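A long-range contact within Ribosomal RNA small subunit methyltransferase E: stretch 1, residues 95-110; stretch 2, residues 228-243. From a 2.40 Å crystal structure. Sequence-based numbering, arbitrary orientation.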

# COMPACT_ATOMS: atom_id res chain seq x y z
N ASP A 95 2.44 15.07 -4.19
CA ASP A 95 3.09 14.66 -2.95
C ASP A 95 2.09 14.12 -1.95
O ASP A 95 2.40 13.16 -1.23
CB ASP A 95 3.85 15.82 -2.32
CG ASP A 95 5.27 15.90 -2.78
OD1 ASP A 95 5.60 15.13 -3.71
OD2 ASP A 95 6.05 16.70 -2.22
N ARG A 96 0.90 14.70 -1.89
CA ARG A 96 -0.03 14.24 -0.88
C ARG A 96 -0.43 12.78 -1.14
O ARG A 96 -0.47 11.97 -0.22
CB ARG A 96 -1.25 15.14 -0.88
CG ARG A 96 -2.27 14.76 0.16
CD ARG A 96 -3.35 15.81 0.16
NE ARG A 96 -4.34 15.55 1.19
CZ ARG A 96 -4.65 16.42 2.13
NH1 ARG A 96 -4.05 17.60 2.15
NH2 ARG A 96 -5.58 16.13 3.03
N MET A 97 -0.66 12.44 -2.40
CA MET A 97 -0.98 11.08 -2.78
C MET A 97 0.23 10.15 -2.64
O MET A 97 0.11 9.03 -2.12
CB MET A 97 -1.47 11.09 -4.22
CG MET A 97 -2.15 9.84 -4.69
SD MET A 97 -3.64 9.58 -3.78
CE MET A 97 -4.07 7.96 -4.34
N ASP A 98 1.38 10.59 -3.16
CA ASP A 98 2.58 9.76 -3.17
C ASP A 98 3.03 9.41 -1.75
O ASP A 98 3.38 8.26 -1.47
CB ASP A 98 3.70 10.49 -3.94
CG ASP A 98 3.37 10.71 -5.45
OD1 ASP A 98 2.33 10.22 -5.96
OD2 ASP A 98 4.15 11.42 -6.12
N PHE A 99 3.07 10.41 -0.85
CA PHE A 99 3.41 10.15 0.54
C PHE A 99 2.38 9.25 1.20
O PHE A 99 2.73 8.35 1.97
CB PHE A 99 3.56 11.46 1.32
CG PHE A 99 4.81 12.22 0.98
CD1 PHE A 99 5.93 11.55 0.53
CD2 PHE A 99 4.87 13.59 1.12
CE1 PHE A 99 7.09 12.25 0.21
CE2 PHE A 99 6.02 14.30 0.81
CZ PHE A 99 7.13 13.62 0.35
N THR A 100 1.10 9.49 0.93
CA THR A 100 0.08 8.62 1.49
C THR A 100 0.36 7.18 1.07
O THR A 100 0.45 6.29 1.92
CB THR A 100 -1.32 9.07 1.07
OG1 THR A 100 -1.63 10.35 1.65
CG2 THR A 100 -2.34 8.08 1.54
N LEU A 101 0.61 6.97 -0.22
CA LEU A 101 0.81 5.62 -0.72
C LEU A 101 2.09 5.01 -0.15
O LEU A 101 2.10 3.84 0.27
CB LEU A 101 0.84 5.64 -2.25
CG LEU A 101 -0.55 5.81 -2.89
CD1 LEU A 101 -0.46 6.22 -4.35
CD2 LEU A 101 -1.35 4.51 -2.78
N GLN A 102 3.18 5.77 -0.13
CA GLN A 102 4.45 5.22 0.33
C GLN A 102 4.42 4.90 1.83
O GLN A 102 4.78 3.79 2.24
CB GLN A 102 5.59 6.18 0.03
CG GLN A 102 6.94 5.70 0.59
CD GLN A 102 8.04 6.69 0.31
OE1 GLN A 102 8.22 7.66 1.05
NE2 GLN A 102 8.77 6.46 -0.76
N LYS A 103 3.99 5.86 2.66
CA LYS A 103 4.10 5.65 4.10
C LYS A 103 3.07 4.64 4.60
O LYS A 103 3.34 3.91 5.56
CB LYS A 103 3.96 6.97 4.86
CG LYS A 103 5.29 7.73 5.01
CD LYS A 103 5.87 8.05 3.64
CE LYS A 103 7.13 8.84 3.71
NZ LYS A 103 8.28 7.89 3.84
N SER A 104 1.90 4.58 3.96
CA SER A 104 0.90 3.60 4.35
C SER A 104 1.40 2.18 4.11
O SER A 104 1.04 1.26 4.86
CB SER A 104 -0.43 3.92 3.63
OG SER A 104 -0.52 3.33 2.35
N VAL A 105 2.22 1.98 3.07
CA VAL A 105 2.87 0.69 2.83
C VAL A 105 3.91 0.40 3.91
O VAL A 105 3.98 -0.72 4.42
CB VAL A 105 3.49 0.65 1.42
CG1 VAL A 105 4.35 -0.60 1.25
CG2 VAL A 105 2.39 0.71 0.33
N GLU A 106 4.74 1.38 4.26
CA GLU A 106 5.68 1.18 5.35
C GLU A 106 4.94 0.82 6.63
O GLU A 106 5.44 0.02 7.43
CB GLU A 106 6.54 2.42 5.61
CG GLU A 106 7.47 2.82 4.48
CD GLU A 106 8.09 4.21 4.72
OE1 GLU A 106 8.44 4.53 5.87
OE2 GLU A 106 8.13 5.02 3.78
N LEU A 107 3.75 1.39 6.85
CA LEU A 107 2.97 1.13 8.05
C LEU A 107 2.12 -0.12 7.94
O LEU A 107 1.35 -0.41 8.86
CB LEU A 107 2.11 2.33 8.39
CG LEU A 107 2.93 3.59 8.66
CD1 LEU A 107 2.07 4.83 8.62
CD2 LEU A 107 3.63 3.49 10.03
N GLY A 108 2.21 -0.86 6.84
CA GLY A 108 1.67 -2.20 6.77
C GLY A 108 0.28 -2.34 6.18
O GLY A 108 -0.34 -3.39 6.37
N VAL A 109 -0.23 -1.32 5.49
CA VAL A 109 -1.56 -1.41 4.90
C VAL A 109 -1.61 -2.60 3.95
O VAL A 109 -0.61 -2.92 3.29
CB VAL A 109 -1.90 -0.07 4.22
CG1 VAL A 109 -1.25 0.05 2.83
CG2 VAL A 109 -3.38 0.15 4.15
N THR A 110 -2.74 -3.30 3.91
CA THR A 110 -2.81 -4.53 3.13
C THR A 110 -3.37 -4.33 1.73
O THR A 110 -3.08 -5.13 0.84
CB THR A 110 -3.62 -5.63 3.83
OG1 THR A 110 -4.99 -5.55 3.43
CG2 THR A 110 -3.53 -5.51 5.31
N LEU A 228 -6.35 17.04 11.68
CA LEU A 228 -5.27 17.14 10.71
C LEU A 228 -5.84 17.14 9.30
O LEU A 228 -6.59 16.24 8.92
CB LEU A 228 -4.30 15.97 10.90
CG LEU A 228 -3.66 15.99 12.29
CD1 LEU A 228 -2.65 14.90 12.37
CD2 LEU A 228 -3.01 17.35 12.57
N ARG A 229 -5.46 18.17 8.54
CA ARG A 229 -5.89 18.37 7.16
C ARG A 229 -5.05 17.66 6.12
O ARG A 229 -5.43 17.64 4.94
CB ARG A 229 -5.93 19.87 6.85
N THR A 230 -3.89 17.12 6.49
CA THR A 230 -2.91 16.64 5.53
C THR A 230 -2.95 15.12 5.41
O THR A 230 -3.71 14.43 6.09
CB THR A 230 -1.51 17.12 5.93
OG1 THR A 230 -1.24 16.73 7.28
CG2 THR A 230 -1.43 18.64 5.83
N GLU A 231 -2.02 14.58 4.62
CA GLU A 231 -1.83 13.13 4.55
C GLU A 231 -1.38 12.55 5.88
O GLU A 231 -1.41 11.33 6.03
CB GLU A 231 -0.82 12.78 3.46
CG GLU A 231 0.63 13.23 3.74
CD GLU A 231 0.82 14.66 3.32
OE1 GLU A 231 -0.22 15.30 3.07
OE2 GLU A 231 1.97 15.14 3.19
N THR A 232 -1.01 13.39 6.86
CA THR A 232 -0.62 12.86 8.16
C THR A 232 -1.78 12.15 8.85
O THR A 232 -1.55 11.16 9.55
CB THR A 232 -0.12 13.99 9.05
OG1 THR A 232 0.91 14.70 8.36
CG2 THR A 232 0.44 13.44 10.39
N ALA A 233 -3.01 12.62 8.66
CA ALA A 233 -4.16 12.03 9.35
C ALA A 233 -4.37 10.55 9.00
O ALA A 233 -4.48 9.74 9.93
CB ALA A 233 -5.42 12.85 9.06
N PRO A 234 -4.42 10.13 7.73
CA PRO A 234 -4.50 8.67 7.47
C PRO A 234 -3.27 7.90 7.92
O PRO A 234 -3.40 6.75 8.38
CB PRO A 234 -4.67 8.60 5.95
CG PRO A 234 -4.17 9.92 5.40
CD PRO A 234 -4.55 10.91 6.49
N LEU A 235 -2.08 8.47 7.78
CA LEU A 235 -0.88 7.81 8.27
C LEU A 235 -0.93 7.63 9.78
O LEU A 235 -0.67 6.54 10.30
CB LEU A 235 0.36 8.59 7.84
CG LEU A 235 0.35 8.84 6.34
CD1 LEU A 235 1.54 9.70 5.92
CD2 LEU A 235 0.32 7.52 5.60
N ALA A 236 -1.26 8.71 10.51
CA ALA A 236 -1.33 8.60 11.96
C ALA A 236 -2.35 7.56 12.37
O ALA A 236 -2.13 6.81 13.33
CB ALA A 236 -1.64 9.96 12.58
N ALA A 237 -3.46 7.46 11.62
CA ALA A 237 -4.54 6.54 11.96
C ALA A 237 -4.12 5.09 11.79
O ALA A 237 -4.39 4.25 12.66
CB ALA A 237 -5.78 6.85 11.10
N ILE A 238 -3.44 4.78 10.68
CA ILE A 238 -2.96 3.42 10.44
C ILE A 238 -1.97 3.00 11.51
O ILE A 238 -2.03 1.87 12.02
CB ILE A 238 -2.37 3.32 9.02
CG1 ILE A 238 -3.46 3.58 7.98
CG2 ILE A 238 -1.69 1.97 8.79
CD1 ILE A 238 -2.99 3.75 6.52
N ALA A 239 -1.08 3.91 11.93
CA ALA A 239 -0.15 3.61 13.02
C ALA A 239 -0.92 3.38 14.32
O ALA A 239 -0.59 2.47 15.09
CB ALA A 239 0.88 4.74 13.19
N ALA A 240 -1.93 4.21 14.56
CA ALA A 240 -2.79 4.01 15.73
C ALA A 240 -3.50 2.66 15.66
O ALA A 240 -3.67 1.99 16.68
CB ALA A 240 -3.81 5.15 15.83
N MET A 241 -3.93 2.26 14.46
CA MET A 241 -4.58 0.96 14.31
C MET A 241 -3.61 -0.18 14.58
O MET A 241 -3.98 -1.19 15.19
CB MET A 241 -5.17 0.82 12.90
CG MET A 241 -6.37 1.69 12.61
SD MET A 241 -6.91 1.59 10.87
CE MET A 241 -7.83 3.11 10.80
N GLN A 242 -2.36 -0.07 14.09
CA GLN A 242 -1.37 -1.09 14.38
C GLN A 242 -1.03 -1.16 15.87
O GLN A 242 -0.63 -2.22 16.37
CB GLN A 242 -0.07 -0.87 13.57
CG GLN A 242 -0.22 -0.87 12.02
CD GLN A 242 -0.66 -2.22 11.42
OE1 GLN A 242 -0.92 -3.20 12.12
NE2 GLN A 242 -0.73 -2.26 10.10
N THR A 243 -1.18 -0.04 16.59
CA THR A 243 -0.90 -0.02 18.03
C THR A 243 -2.03 -0.68 18.83
O THR A 243 -1.77 -1.41 19.81
CB THR A 243 -0.66 1.43 18.47
OG1 THR A 243 0.43 1.98 17.74
CG2 THR A 243 -0.38 1.53 19.96
O HOH W 1 -1.79 -3.68 8.28

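Helices 95-106 and 232-243 lie side by side and run the same way. Their axes cross at 10° and approach to 9.7 Å. The chains keep step: CA of T100 lies nearest CA of E231 (5.8 Å), CA of S104 nearest CA of L235 (6.0 Å), and CA of L107 nearest CA of A239 (6.4 Å). The two stretches bury 653 Å² between them, both sides summed.

L235 is the central bump of the second helix. Its CA-to-CB bond points sideways, but the end of the side chain turns in. CD2 of L235 settles on the backbone and CB atoms of the first helix, 3.7 Å from N of S104 and 3.8 Å from CB of K103. S104 CB lies 4.2 Å from L235 CD2, and its OG turns away from L235. I238 CD1 also reaches S104, 3.9 Å from its CB.

L107 is the answering bump from the first stretch. It points toward the second helix and fits among L235, I238 and A239. Its CB lies 3.8 Å from CG2 of I238, and its CD1 lies 3.6 Å from O of L235. L107 CD2 rests loosely against A239, 4.4 Å from A239 CB. V109 adds a looser apolar contact with I238.

At one end, the extended R96 reaches across to the loop before the second helix. NH2 of R96 donates a very short hydrogen bond of 2.4 Å to O of R229. T230 C and E231 N lie over one face of the guanidinium. Next to it, T100 OG1 packs 3.1 Å from CB of E231, while its hydroxyl donates to O of R96 at 2.7 Å.

At the other end, the first helix closes in a Schellman motif, with G108 at positive phi. Q242 NE2 donates to O of L107 at 3.0 Å. A water links Q242 NE2 to O of G108. A CB on G108 would sit 3.1 Å from Q242 NE2, and the backbone angles alone call for glycine.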